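Local structure of sugar kinase (2RBC) at residues E66-S70 against V163-W167; G28-C34 against G80-W86; A37-D41 against S120-T124; V191-L197 against P212-L217. The protein probably phosphorylates a sugar or related small molecule with ATP, as a putative kinase of the ribokinase (pfkB) family. All coordinates share one frame; numbering follows the deposited sequence. Where two conformers were deposited one is given.

Overall arrangement
Contact 1 lies near the centre of the chain, about 15 Å between centres from contacts 2 and 4 and about 11 Å from contact 3, and it touches all three. Contact 2 joins strands 31-35 and 82-90 of the large sheet of the body; contact 3, whose first segment follows almost directly in the chain, joins strands 39-45 and 121-127 of the separate four-stranded sheet. Along the chain the segments of contacts 1, 2 and 3 alternate, interlocking body and small sheet. Contact 4 comes last, its centre about 27 Å from that of contact 2, and packs two helices of the body. The arrangement is consistent with the body-and-lid architecture of ribokinase relatives.

Contact 1 (E66-S70 against V163-W167); sequences EGMAS and VDVRW
The first turn of helix 68-78 faces the loop that follows strand 160-163, with the CA atoms of Ala69 and Asp164 6.0 Å apart. Asp164 reaches across with its carboxylate, and OD2 takes a weak, bent hydrogen bond from Ala69 N at 3.1 Å (134° at the hydrogen). The stronger partner of that oxygen is the backbone N of Ala37, so two N-H groups converge on it. The other oxygen, OD1, turns back into its own loop and accepts from Arg166 N at 2.9 Å, met from above the carboxylate plane; this is an Asx turn, and it helps fix the rotation of the group. A short acid suits the place, since its charge sits at the start of a helix, where the dipole would probably favour it. Gly67 is the N-cap of that helix, with phi 115°, a backbone setting natural to glycine. The passage through Gly67 from the small sheet into the helix resembles the one that links lid and body in ribokinase relatives. Met68, present as selenomethionine, runs at about a right angle to both Asp164 and Arg166. A bend at its last torsion (chi3 -70°) swings the methyl CE over one face of the Arg166 guanidinium, 3.7 Å from NH2. The same methyl meets Val165 CG2 at 4.0 Å and Asp164 CG at 3.8 Å, a long, unbranched chain whose methyl can touch three unlike neighbours. Ala69, with its small CB only 3.4 Å from Asp164 OD2, lets the helix come close to the loop.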
loop_
_atom_site.group_PDB
_atom_site.type_symbol
_atom_site.label_atom_id
_atom_site.label_comp_id
_atom_site.label_asym_id
_atom_site.label_seq_id
_atom_site.Cartn_x
_atom_site.Cartn_y
_atom_site.Cartn_z
ATOM N N GLU A 66 6.169 9.954 5.270
ATOM C CA GLU A 66 5.658 11.142 5.885
ATOM C C GLU A 66 5.037 10.775 7.232
ATOM O O GLU A 66 5.525 9.892 7.897
ATOM C CB GLU A 66 4.738 11.888 4.876
ATOM C CG GLU A 66 3.516 11.115 4.393
ATOM C CD GLU A 66 2.762 11.844 3.315
ATOM O OE1 GLU A 66 3.236 12.918 2.861
ATOM O OE2 GLU A 66 1.664 11.388 2.940
ATOM N N GLY A 67 3.992 11.457 7.680
ATOM C CA GLY A 67 3.576 11.365 9.087
ATOM C C GLY A 67 3.763 12.734 9.710
ATOM O O GLY A 67 4.477 13.551 9.177
HETATM N N MSE A 68 3.072 13.020 10.809
HETATM C CA MSE A 68 3.075 14.363 11.355
HETATM C C MSE A 68 4.475 14.900 11.612
HETATM O O MSE A 68 4.841 15.911 11.051
HETATM C CB MSE A 68 2.242 14.418 12.620
HETATM C CG MSE A 68 0.779 14.108 12.347
HETATM SE SE MSE A 68 -0.219 13.935 14.021
HETATM C CE MSE A 68 0.519 12.251 14.721
ATOM N N ALA A 69 5.261 14.231 12.453
ATOM C CA ALA A 69 6.620 14.739 12.735
ATOM C C ALA A 69 7.528 14.776 11.507
ATOM O O ALA A 69 8.387 15.664 11.363
ATOM C CB ALA A 69 7.309 13.953 13.846
ATOM N N SER A 70 7.388 13.784 10.646
ATOM C CA SER A 70 8.302 13.626 9.507
ATOM C C SER A 70 8.080 14.768 8.500
ATOM O O SER A 70 9.019 15.311 7.937
ATOM C CB SER A 70 8.060 12.277 8.823
ATOM O OG SER A 70 8.504 11.245 9.663
ATOM N N VAL A 163 7.010 18.285 18.851
ATOM C CA VAL A 163 6.613 16.897 19.091
ATOM C C VAL A 163 5.162 16.721 18.670
ATOM O O VAL A 163 4.369 17.635 18.840
ATOM C CB VAL A 163 6.791 16.425 20.583
ATOM C CG1 VAL A 163 8.288 16.702 21.127
ATOM C CG2 VAL A 163 5.701 17.015 21.500
ATOM N N ASP A 164 4.853 15.546 18.101
ATOM C CA ASP A 164 3.463 15.129 17.815
ATOM C C ASP A 164 2.907 14.194 18.899
ATOM O O ASP A 164 3.575 13.938 19.888
ATOM C CB ASP A 164 3.335 14.581 16.372
ATOM C CG ASP A 164 3.923 13.214 16.168
ATOM O OD1 ASP A 164 4.079 12.470 17.157
ATOM O OD2 ASP A 164 4.251 12.860 14.984
ATOM N N VAL A 165 1.668 13.731 18.722
ATOM C CA VAL A 165 0.984 12.936 19.734
ATOM C C VAL A 165 1.257 11.427 19.592
ATOM O O VAL A 165 0.750 10.645 20.363
ATOM C CB VAL A 165 -0.552 13.172 19.720
ATOM C CG1 VAL A 165 -0.873 14.611 20.150
ATOM C CG2 VAL A 165 -1.191 12.784 18.348
ATOM N N ARG A 166 2.110 11.036 18.656
ATOM C CA ARG A 166 2.272 9.622 18.322
ATOM C C ARG A 166 3.145 8.805 19.283
ATOM O O ARG A 166 2.914 7.628 19.459
ATOM C CB ARG A 166 2.806 9.461 16.894
ATOM C CG ARG A 166 3.047 7.980 16.482
ATOM C CD ARG A 166 1.758 7.131 16.507
ATOM N NE ARG A 166 0.937 7.575 15.396
ATOM C CZ ARG A 166 -0.061 8.464 15.444
ATOM N NH1 ARG A 166 -0.521 8.991 16.586
ATOM N NH2 ARG A 166 -0.665 8.802 14.308
ATOM N N TRP A 167 4.152 9.421 19.875
ATOM C CA TRP A 167 5.060 8.751 20.788
ATOM C C TRP A 167 5.074 9.559 22.110
ATOM O O TRP A 167 6.057 10.214 22.447
ATOM C CB TRP A 167 6.468 8.739 20.183
ATOM C CG TRP A 167 7.380 7.757 20.806
ATOM C CD1 TRP A 167 7.177 7.064 21.953
ATOM C CD2 TRP A 167 8.686 7.392 20.344
ATOM N NE1 TRP A 167 8.252 6.267 22.217
ATOM C CE2 TRP A 167 9.181 6.424 21.227
ATOM C CE3 TRP A 167 9.458 7.745 19.229
ATOM C CZ2 TRP A 167 10.431 5.825 21.059
ATOM C CZ3 TRP A 167 10.686 7.153 19.070
ATOM C CH2 TRP A 167 11.161 6.198 19.976
#

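Contact 2 (G28-C34 against G80-W86); sequences GGKHVLC and GGRASLW
Neighbouring parallel strands of the central sheet of the ribokinase-like alpha/beta fold place His31 beside Arg82: strand 31-35 lies against strand 82-90, their short segments at 20°, and the chain between them runs through the smaller sheet and then helix 68-78. Five backbone bonds join them: Arg82 N to Lys30 O, Val32 N to Arg82 O, Ser84 N to Val32 O, Cys34 N to Ser84 O and Trp86 N to Cys34 O. Helix 68-78 covers Cys34, Ala83 and Leu85, small or apolar residues that suit it, while Val32, on the same face, packs on Ala283 of helix 274-287. At the start of the pair the glycines let the chains come close: Gly29 CA lies 3.4 Å from Gly80 O, and Gly80, with positive phi, closes the helix in a Schellman motif. On the other face Arg82 bends at chi3 (-72°) and turns its guanidinium back over the first segment. There NH2 gives a weak bond to Gly29 O at 2.8 Å and NE a weak one to Gly28 O at 3.3 Å, while His31 CB lies over one face, 3.4 Å from Arg82 NH1. The imidazole plane is turned 58° from the guanidinium, and Arg82 CB sits over its face. At the ring edge His31 NE2 and Ser84 OG share a 2.8 Å hydrogen bond, either being a possible donor. Leu33 crosses Trp86 at about a right angle in a CH-pi contact, its CD1 lying 3.4 Å from the centroid of the five-membered ring and almost on its normal, while CD2 rests 3.9 Å from Trp86 CH2.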
loop_
_atom_site.group_PDB
_atom_site.type_symbol
_atom_site.label_atom_id
_atom_site.label_comp_id
_atom_site.label_asym_id
_atom_site.label_seq_id
_atom_site.Cartn_x
_atom_site.Cartn_y
_atom_site.Cartn_z
ATOM N N GLY A 28 23.532 26.723 6.942
ATOM C CA GLY A 28 23.173 27.132 8.334
ATOM C C GLY A 28 21.697 26.883 8.591
ATOM O O GLY A 28 21.151 25.825 8.236
ATOM N N GLY A 29 21.035 27.865 9.188
ATOM C CA GLY A 29 19.656 27.728 9.575
ATOM C C GLY A 29 19.568 27.176 10.981
ATOM O O GLY A 29 20.414 26.399 11.422
ATOM N N LYS A 30 18.510 27.545 11.676
ATOM C CA LYS A 30 18.263 26.988 12.980
ATOM C C LYS A 30 17.964 25.500 12.882
ATOM O O LYS A 30 17.428 25.023 11.896
ATOM C CB LYS A 30 17.107 27.729 13.665
ATOM C CG LYS A 30 17.411 29.227 13.881
ATOM C CD LYS A 30 18.512 29.443 14.900
ATOM C CE LYS A 30 18.954 30.889 14.968
ATOM N NZ LYS A 30 19.608 31.143 16.251
ATOM N N HIS A 31 18.297 24.790 13.947
ATOM C CA HIS A 31 18.145 23.374 14.019
ATOM C C HIS A 31 16.963 23.008 14.916
ATOM O O HIS A 31 16.939 23.348 16.091
ATOM C CB HIS A 31 19.424 22.762 14.561
ATOM C CG HIS A 31 19.540 21.301 14.286
ATOM N ND1 HIS A 31 20.683 20.585 14.563
ATOM C CD2 HIS A 31 18.670 20.423 13.723
ATOM C CE1 HIS A 31 20.493 19.319 14.208
ATOM N NE2 HIS A 31 19.274 19.195 13.710
ATOM N N VAL A 32 15.971 22.336 14.328
ATOM C CA VAL A 32 14.743 21.924 15.013
ATOM C C VAL A 32 14.711 20.380 15.084
ATOM O O VAL A 32 14.876 19.725 14.062
ATOM C CB VAL A 32 13.497 22.419 14.265
ATOM C CG1 VAL A 32 12.251 21.996 14.995
ATOM C CG2 VAL A 32 13.515 23.952 14.065
ATOM N N LEU A 33 14.541 19.840 16.286
ATOM C CA LEU A 33 14.208 18.448 16.538
ATOM C C LEU A 33 12.723 18.219 16.428
ATOM O O LEU A 33 11.941 18.808 17.164
ATOM C CB LEU A 33 14.615 18.011 17.939
ATOM C CG LEU A 33 14.338 16.544 18.344
ATOM C CD1 LEU A 33 15.046 15.482 17.397
ATOM C CD2 LEU A 33 14.724 16.311 19.798
ATOM N N CYS A 34 12.347 17.321 15.536
ATOM C CA CYS A 34 10.946 16.868 15.421
ATOM C C CYS A 34 10.864 15.464 15.968
ATOM O O CYS A 34 11.745 14.659 15.744
ATOM C CB CYS A 34 10.493 16.915 13.973
ATOM S SG CYS A 34 10.631 18.577 13.302
ATOM N N GLY A 80 14.409 26.408 5.236
ATOM C CA GLY A 80 15.753 26.942 5.410
ATOM C C GLY A 80 16.400 26.582 6.734
ATOM O O GLY A 80 17.446 27.121 7.072
ATOM N N GLY A 81 15.749 25.730 7.521
ATOM C CA GLY A 81 16.336 25.263 8.771
ATOM C C GLY A 81 16.998 23.924 8.600
ATOM O O GLY A 81 17.060 23.372 7.480
ATOM N N ARG A 82 17.528 23.414 9.701
ATOM C CA ARG A 82 18.105 22.067 9.756
ATOM C C ARG A 82 17.171 21.229 10.585
ATOM O O ARG A 82 16.706 21.665 11.619
ATOM C CB ARG A 82 19.497 22.104 10.367
ATOM C CG ARG A 82 20.536 22.507 9.361
ATOM C CD ARG A 82 21.892 22.666 9.970
ATOM N NE ARG A 82 22.016 23.864 10.810
ATOM C CZ ARG A 82 22.271 23.864 12.132
ATOM N NH1 ARG A 82 22.398 22.726 12.838
ATOM N NH2 ARG A 82 22.401 25.022 12.772
ATOM N N ALA A 83 16.845 20.038 10.104
ATOM C CA ALA A 83 15.848 19.214 10.759
ATOM C C ALA A 83 16.415 17.877 11.144
ATOM O O ALA A 83 17.054 17.211 10.323
ATOM C CB ALA A 83 14.646 18.986 9.803
ATOM N N SER A 84 16.130 17.473 12.373
ATOM C CA SER A 84 16.390 16.106 12.852
ATOM C C SER A 84 15.071 15.486 13.276
ATOM O O SER A 84 14.169 16.188 13.701
ATOM C CB SER A 84 17.325 16.120 14.037
ATOM O OG SER A 84 18.610 16.512 13.641
ATOM N N LEU A 85 14.968 14.169 13.144
ATOM C CA LEU A 85 13.785 13.459 13.491
ATOM C C LEU A 85 14.100 12.263 14.397
ATOM O O LEU A 85 14.993 11.487 14.115
ATOM C CB LEU A 85 13.093 13.016 12.213
ATOM C CG LEU A 85 11.794 12.222 12.311
ATOM C CD1 LEU A 85 10.641 13.014 12.838
ATOM C CD2 LEU A 85 11.460 11.574 10.950
ATOM N N TRP A 86 13.354 12.157 15.497
ATOM C CA TRP A 86 13.386 10.984 16.367
ATOM C C TRP A 86 12.034 10.374 16.164
ATOM O O TRP A 86 11.033 11.047 16.214
ATOM C CB TRP A 86 13.566 11.342 17.841
ATOM C CG TRP A 86 14.903 11.911 18.174
ATOM C CD1 TRP A 86 15.987 12.055 17.334
ATOM C CD2 TRP A 86 15.326 12.387 19.453
ATOM N NE1 TRP A 86 17.051 12.615 18.020
ATOM C CE2 TRP A 86 16.668 12.830 19.318
ATOM C CE3 TRP A 86 14.702 12.488 20.703
ATOM C CZ2 TRP A 86 17.396 13.346 20.391
ATOM C CZ3 TRP A 86 15.442 13.031 21.772
ATOM C CH2 TRP A 86 16.759 13.450 21.600
#

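Contact 3 (A37-D41 against S120-T124); sequences AAVLD and SALST. With GOL (glycerol), chain M; EDO (1,2-ethanediol), chain H.
The carboxylate of Asp41 is the flat group of this contact: Ser123 CB lies beside OD1 at 3.5 Å, and a glycerol, probably from the crystallisation liquor, sets one hydroxyl at each carboxylate oxygen. Glycerol O1 donates to Asp41 OD1 at 2.7 Å and glycerol O2 to Asp41 OD2 at 2.8 Å. Both residues belong to the four-stranded sheet that, in ribokinase relatives, forms a lid beside the sugar site, so a bound polyol here is consistent with a sugar's hydroxyls lying in the same place. Strands 39-45 and 121-127 run parallel, their short segments at 23°. Leu40 ties them with both backbone groups: its N gives to Ala121 O, and its O accepts from Ser123 N at 3.0 Å. Before the strands close up, a water bridges Ala38 O and Ala121 N. The glycerol lies on the face that bears Val39, Asp41, Ala121 and Ser123. Val39 splits its branches there: with CG1 anti to the backbone N (chi1 -177°), that methyl reaches Ser123 OG at 3.6 Å, and CG2 meets Ala121 CB at 3.9 Å. CG1 also lies against glycerol O1, an apolar wall beside Asp41 and Ser123, which can address hydroxyl groups. Leu40 and Leu122 turn to the reverse face, where Leu40 packs on helix 93-104 and Leu122 on Gln63 of the second subunit. Two residues further along the strand, Thr124 OG1 hydrogen-bonds Thr124 OG1 of that subunit, placing the strand at the dimer interface. On the glycerol side, Ser123 OG stands 2.7 Å from glycerol O1, although where its proton goes is not settled.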
loop_
_atom_site.group_PDB
_atom_site.type_symbol
_atom_site.label_atom_id
_atom_site.label_comp_id
_atom_site.label_asym_id
_atom_site.label_seq_id
_atom_site.Cartn_x
_atom_site.Cartn_y
_atom_site.Cartn_z
ATOM N N ALA A 37 5.746 10.570 14.385
ATOM C CA ALA A 37 5.393 9.668 13.291
ATOM C C ALA A 37 6.295 9.673 12.060
ATOM O O ALA A 37 6.705 10.722 11.579
ATOM C CB ALA A 37 3.950 9.926 12.882
ATOM N N ALA A 38 6.535 8.462 11.554
ATOM C CA ALA A 38 7.331 8.155 10.359
ATOM C C ALA A 38 6.641 6.968 9.699
ATOM O O ALA A 38 6.721 5.821 10.208
ATOM C CB ALA A 38 8.765 7.813 10.728
ATOM N N VAL A 39 5.942 7.231 8.598
ATOM C CA VAL A 39 4.945 6.286 8.016
ATOM C C VAL A 39 5.167 6.266 6.501
ATOM O O VAL A 39 5.316 7.354 5.888
ATOM C CB VAL A 39 3.456 6.758 8.253
ATOM C CG1 VAL A 39 2.428 5.747 7.715
ATOM C CG2 VAL A 39 3.175 7.039 9.725
ATOM N N LEU A 40 5.183 5.064 5.907
ATOM C CA LEU A 40 5.192 4.947 4.429
ATOM C C LEU A 40 3.774 5.013 3.887
ATOM O O LEU A 40 3.012 4.057 3.986
ATOM C CB LEU A 40 5.895 3.681 3.945
ATOM C CG LEU A 40 6.153 3.589 2.427
ATOM C CD1 LEU A 40 7.145 4.666 2.001
ATOM C CD2 LEU A 40 6.701 2.225 2.126
ATOM N N ASP A 41 3.425 6.165 3.328
ATOM C CA ASP A 41 2.142 6.346 2.674
ATOM C C ASP A 41 2.195 5.970 1.203
ATOM O O ASP A 41 3.101 6.385 0.496
ATOM C CB ASP A 41 1.680 7.816 2.736
ATOM C CG ASP A 41 1.180 8.251 4.123
ATOM O OD1 ASP A 41 0.975 7.400 5.004
ATOM O OD2 ASP A 41 0.959 9.485 4.293
ATOM N N SER A 120 7.072 -1.585 10.770
ATOM C CA SER A 120 7.001 -0.170 10.432
ATOM C C SER A 120 5.597 0.235 9.982
ATOM O O SER A 120 4.884 -0.547 9.353
ATOM C CB SER A 120 7.963 0.164 9.305
ATOM O OG SER A 120 9.291 -0.082 9.670
ATOM N N ALA A 121 5.237 1.490 10.269
ATOM C CA ALA A 121 3.938 2.028 9.933
ATOM C C ALA A 121 3.861 2.289 8.441
ATOM O O ALA A 121 4.812 2.759 7.814
ATOM C CB ALA A 121 3.660 3.338 10.711
ATOM N N LEU A 122 2.696 2.000 7.888
ATOM C CA LEU A 122 2.399 2.322 6.494
ATOM C C LEU A 122 0.914 2.607 6.402
ATOM O O LEU A 122 0.136 2.084 7.229
ATOM C CB LEU A 122 2.828 1.151 5.572
ATOM C CG LEU A 122 2.122 -0.197 5.724
ATOM C CD1 LEU A 122 0.806 -0.290 4.894
ATOM C CD2 LEU A 122 3.090 -1.318 5.343
ATOM N N SER A 123 0.509 3.432 5.431
ATOM C CA SER A 123 -0.911 3.626 5.123
ATOM C C SER A 123 -1.228 3.643 3.638
ATOM O O SER A 123 -0.403 4.051 2.833
ATOM C CB SER A 123 -1.415 4.948 5.693
ATOM O OG SER A 123 -1.068 5.078 7.064
ATOM N N THR A 124 -2.433 3.186 3.281
ATOM C CA THR A 124 -3.002 3.521 1.982
ATOM C C THR A 124 -3.940 4.724 2.144
ATOM O O THR A 124 -4.793 4.740 3.045
ATOM C CB THR A 124 -3.725 2.347 1.340
ATOM O OG1 THR A 124 -2.751 1.484 0.739
ATOM C CG2 THR A 124 -4.729 2.802 0.269
HETATM C C1 GOL M . -1.477 8.492 7.197
HETATM O O1 GOL M . -0.352 7.658 7.394
HETATM C C2 GOL M . -1.069 9.963 7.454
HETATM O O2 GOL M . -0.578 10.678 6.309
HETATM C C3 GOL M . -2.242 10.673 8.113
HETATM O O3 GOL M . -3.381 10.720 7.321
HETATM C C1 EDO H . -0.010 0.257 -0.721
HETATM O O1 EDO H . -0.134 -0.932 -1.519
HETATM C C2 EDO H . -0.174 -0.041 0.775
HETATM O O2 EDO H . -0.575 1.131 1.508
HETATM O O HOH W 1 7.152 3.519 11.460
#

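Contact 4 (V191-L197 against P212-L217); sequences VAPVETL and PAATRL. With SO4 (sulfate ion), chain E.
Arg216 leaves helix 211-218 extended through chi1 (-174°) and chi2 (-179°), then bends at chi3 (-53°), which carries its guanidinium past Val194 to the turn before helix 194-200. The methylenes run beside Val194, whose CG1 lies 3.5 Å from Arg216 CG, while the flat end slips between Val191 and the sulfate. Val191 CG1 approaches Arg216 NH2 at 3.3 Å, crossing the arginine at about a right angle, and Ala192 N lies over one face of the guanidinium. Arg216 NH1 is near Ala192 O, but at an angle too poor for a hydrogen bond; the better partner is sulfate O4, which it meets at 3.2 Å. Near the surface Val191 sets its second branch, CG2, 3.5 Å from Pro212 CB; deeper in, Leu197 CD1 rests on Ala213 CB at 4.1 Å, where an alanine lets the two helices draw together. Each helix follows a strand of the central sheet, 185-189 and 206-210, which are parallel neighbours in this alpha/beta body. Sulfate O4 also faces Val194 N, in the first turn of helix 194-200, though that bond is modelled doubtfully short. The ion probably comes from the crystallisation liquor, yet Arg216 NH1 and the helix start would favour an anion, an attraction that the carboxylate of Glu195, one of whose two conformers sets OE1 3.0 Å from sulfate O2, would probably temper.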
loop_
_atom_site.group_PDB
_atom_site.type_symbol
_atom_site.label_atom_id
_atom_site.label_comp_id
_atom_site.label_asym_id
_atom_site.label_seq_id
_atom_site.Cartn_x
_atom_site.Cartn_y
_atom_site.Cartn_z
ATOM N N VAL A 191 -5.358 15.203 16.980
ATOM C CA VAL A 191 -6.301 14.262 17.547
ATOM C C VAL A 191 -5.585 13.093 18.191
ATOM O O VAL A 191 -4.633 12.523 17.646
ATOM C CB VAL A 191 -7.303 13.809 16.467
ATOM C CG1 VAL A 191 -8.121 12.694 16.974
ATOM C CG2 VAL A 191 -8.192 15.005 16.069
ATOM N N ALA A 192 -6.008 12.806 19.403
ATOM C CA ALA A 192 -5.454 11.754 20.212
ATOM C C ALA A 192 -6.428 11.618 21.331
ATOM O O ALA A 192 -7.286 12.477 21.502
ATOM C CB ALA A 192 -4.068 12.134 20.788
ATOM N N PRO A 193 -6.283 10.558 22.128
ATOM C CA PRO A 193 -7.055 10.477 23.348
ATOM C C PRO A 193 -6.837 11.733 24.165
ATOM O O PRO A 193 -5.722 12.281 24.176
ATOM C CB PRO A 193 -6.475 9.257 24.046
ATOM C CG PRO A 193 -5.948 8.407 22.929
ATOM C CD PRO A 193 -5.431 9.373 21.923
ATOM N N VAL A 194 -7.897 12.182 24.842
ATOM C CA VAL A 194 -7.844 13.409 25.642
ATOM C C VAL A 194 -6.789 13.315 26.707
ATOM O O VAL A 194 -6.159 14.289 27.012
ATOM C CB VAL A 194 -9.178 13.798 26.352
ATOM C CG1 VAL A 194 -10.103 14.512 25.390
ATOM C CG2 VAL A 194 -9.833 12.587 26.994
ATOM N N GLU A 195 -6.639 12.115 27.252
ATOM C CA GLU A 195 -5.626 11.796 28.233
ATOM C C GLU A 195 -4.243 12.177 27.720
ATOM O O GLU A 195 -3.459 12.813 28.423
ATOM C CB GLU A 195 -5.651 10.286 28.518
ATOM C CG GLU A 195 -6.866 9.794 29.323
ATOM C CD GLU A 195 -8.206 9.851 28.570
ATOM O OE1 GLU A 195 -8.209 9.790 27.323
ATOM O OE2 GLU A 195 -9.262 9.948 29.253
ATOM N N THR A 196 -3.967 11.786 26.479
ATOM C CA THR A 196 -2.672 12.014 25.834
ATOM C C THR A 196 -2.403 13.522 25.667
ATOM O O THR A 196 -1.343 14.024 26.055
ATOM C CB THR A 196 -2.612 11.302 24.483
ATOM O OG1 THR A 196 -2.634 9.891 24.723
ATOM C CG2 THR A 196 -1.358 11.670 23.696
ATOM N N LEU A 197 -3.383 14.231 25.120
ATOM C CA LEU A 197 -3.324 15.691 24.964
ATOM C C LEU A 197 -3.138 16.369 26.320
ATOM O O LEU A 197 -2.313 17.261 26.451
ATOM C CB LEU A 197 -4.586 16.214 24.254
ATOM C CG LEU A 197 -4.698 15.978 22.748
ATOM C CD1 LEU A 197 -6.113 16.261 22.213
ATOM C CD2 LEU A 197 -3.668 16.808 22.035
ATOM N N PRO A 212 -10.166 19.837 15.279
ATOM C CA PRO A 212 -10.723 18.663 15.933
ATOM C C PRO A 212 -10.140 18.336 17.306
ATOM O O PRO A 212 -10.871 17.907 18.197
ATOM C CB PRO A 212 -10.409 17.532 14.959
ATOM C CG PRO A 212 -10.037 18.140 13.730
ATOM C CD PRO A 212 -9.578 19.517 13.974
ATOM N N ALA A 213 -8.838 18.534 17.504
ATOM C CA ALA A 213 -8.238 18.241 18.815
ATOM C C ALA A 213 -8.768 19.213 19.883
ATOM O O ALA A 213 -9.162 18.810 20.989
ATOM C CB ALA A 213 -6.700 18.350 18.712
ATOM N N ALA A 214 -8.797 20.498 19.527
ATOM C CA ALA A 214 -9.282 21.535 20.422
ATOM C C ALA A 214 -10.756 21.343 20.761
ATOM O O ALA A 214 -11.168 21.595 21.901
ATOM C CB ALA A 214 -9.043 22.887 19.820
ATOM N N THR A 215 -11.532 20.891 19.775
ATOM C CA THR A 215 -12.953 20.583 19.964
ATOM C C THR A 215 -13.103 19.504 21.017
ATOM O O THR A 215 -13.913 19.614 21.917
ATOM C CB THR A 215 -13.579 20.104 18.634
ATOM O OG1 THR A 215 -13.378 21.110 17.613
ATOM C CG2 THR A 215 -15.031 19.812 18.800
ATOM N N ARG A 216 -12.306 18.452 20.892
ATOM C CA ARG A 216 -12.400 17.365 21.832
ATOM C C ARG A 216 -11.993 17.780 23.220
ATOM O O ARG A 216 -12.624 17.386 24.199
ATOM C CB ARG A 216 -11.528 16.175 21.411
ATOM C CG ARG A 216 -11.765 14.992 22.361
ATOM C CD ARG A 216 -10.937 13.723 22.061
ATOM N NE ARG A 216 -11.064 13.267 20.680
ATOM C CZ ARG A 216 -10.465 12.178 20.191
ATOM N NH1 ARG A 216 -9.698 11.415 20.967
ATOM N NH2 ARG A 216 -10.633 11.856 18.916
ATOM N N LEU A 217 -10.933 18.575 23.305
ATOM C CA LEU A 217 -10.377 18.959 24.595
ATOM C C LEU A 217 -11.295 19.905 25.372
ATOM O O LEU A 217 -11.368 19.813 26.598
ATOM C CB LEU A 217 -8.961 19.560 24.409
ATOM C CG LEU A 217 -8.053 19.717 25.636
ATOM C CD1 LEU A 217 -7.831 18.388 26.392
ATOM C CD2 LEU A 217 -6.719 20.309 25.192
HETATM S S SO4 E . -10.975 10.232 24.327
HETATM O O1 SO4 E . -12.340 10.753 24.409
HETATM O O2 SO4 E . -10.598 9.571 25.577
HETATM O O3 SO4 E . -10.851 9.298 23.205
HETATM O O4 SO4 E . -10.082 11.359 24.124
#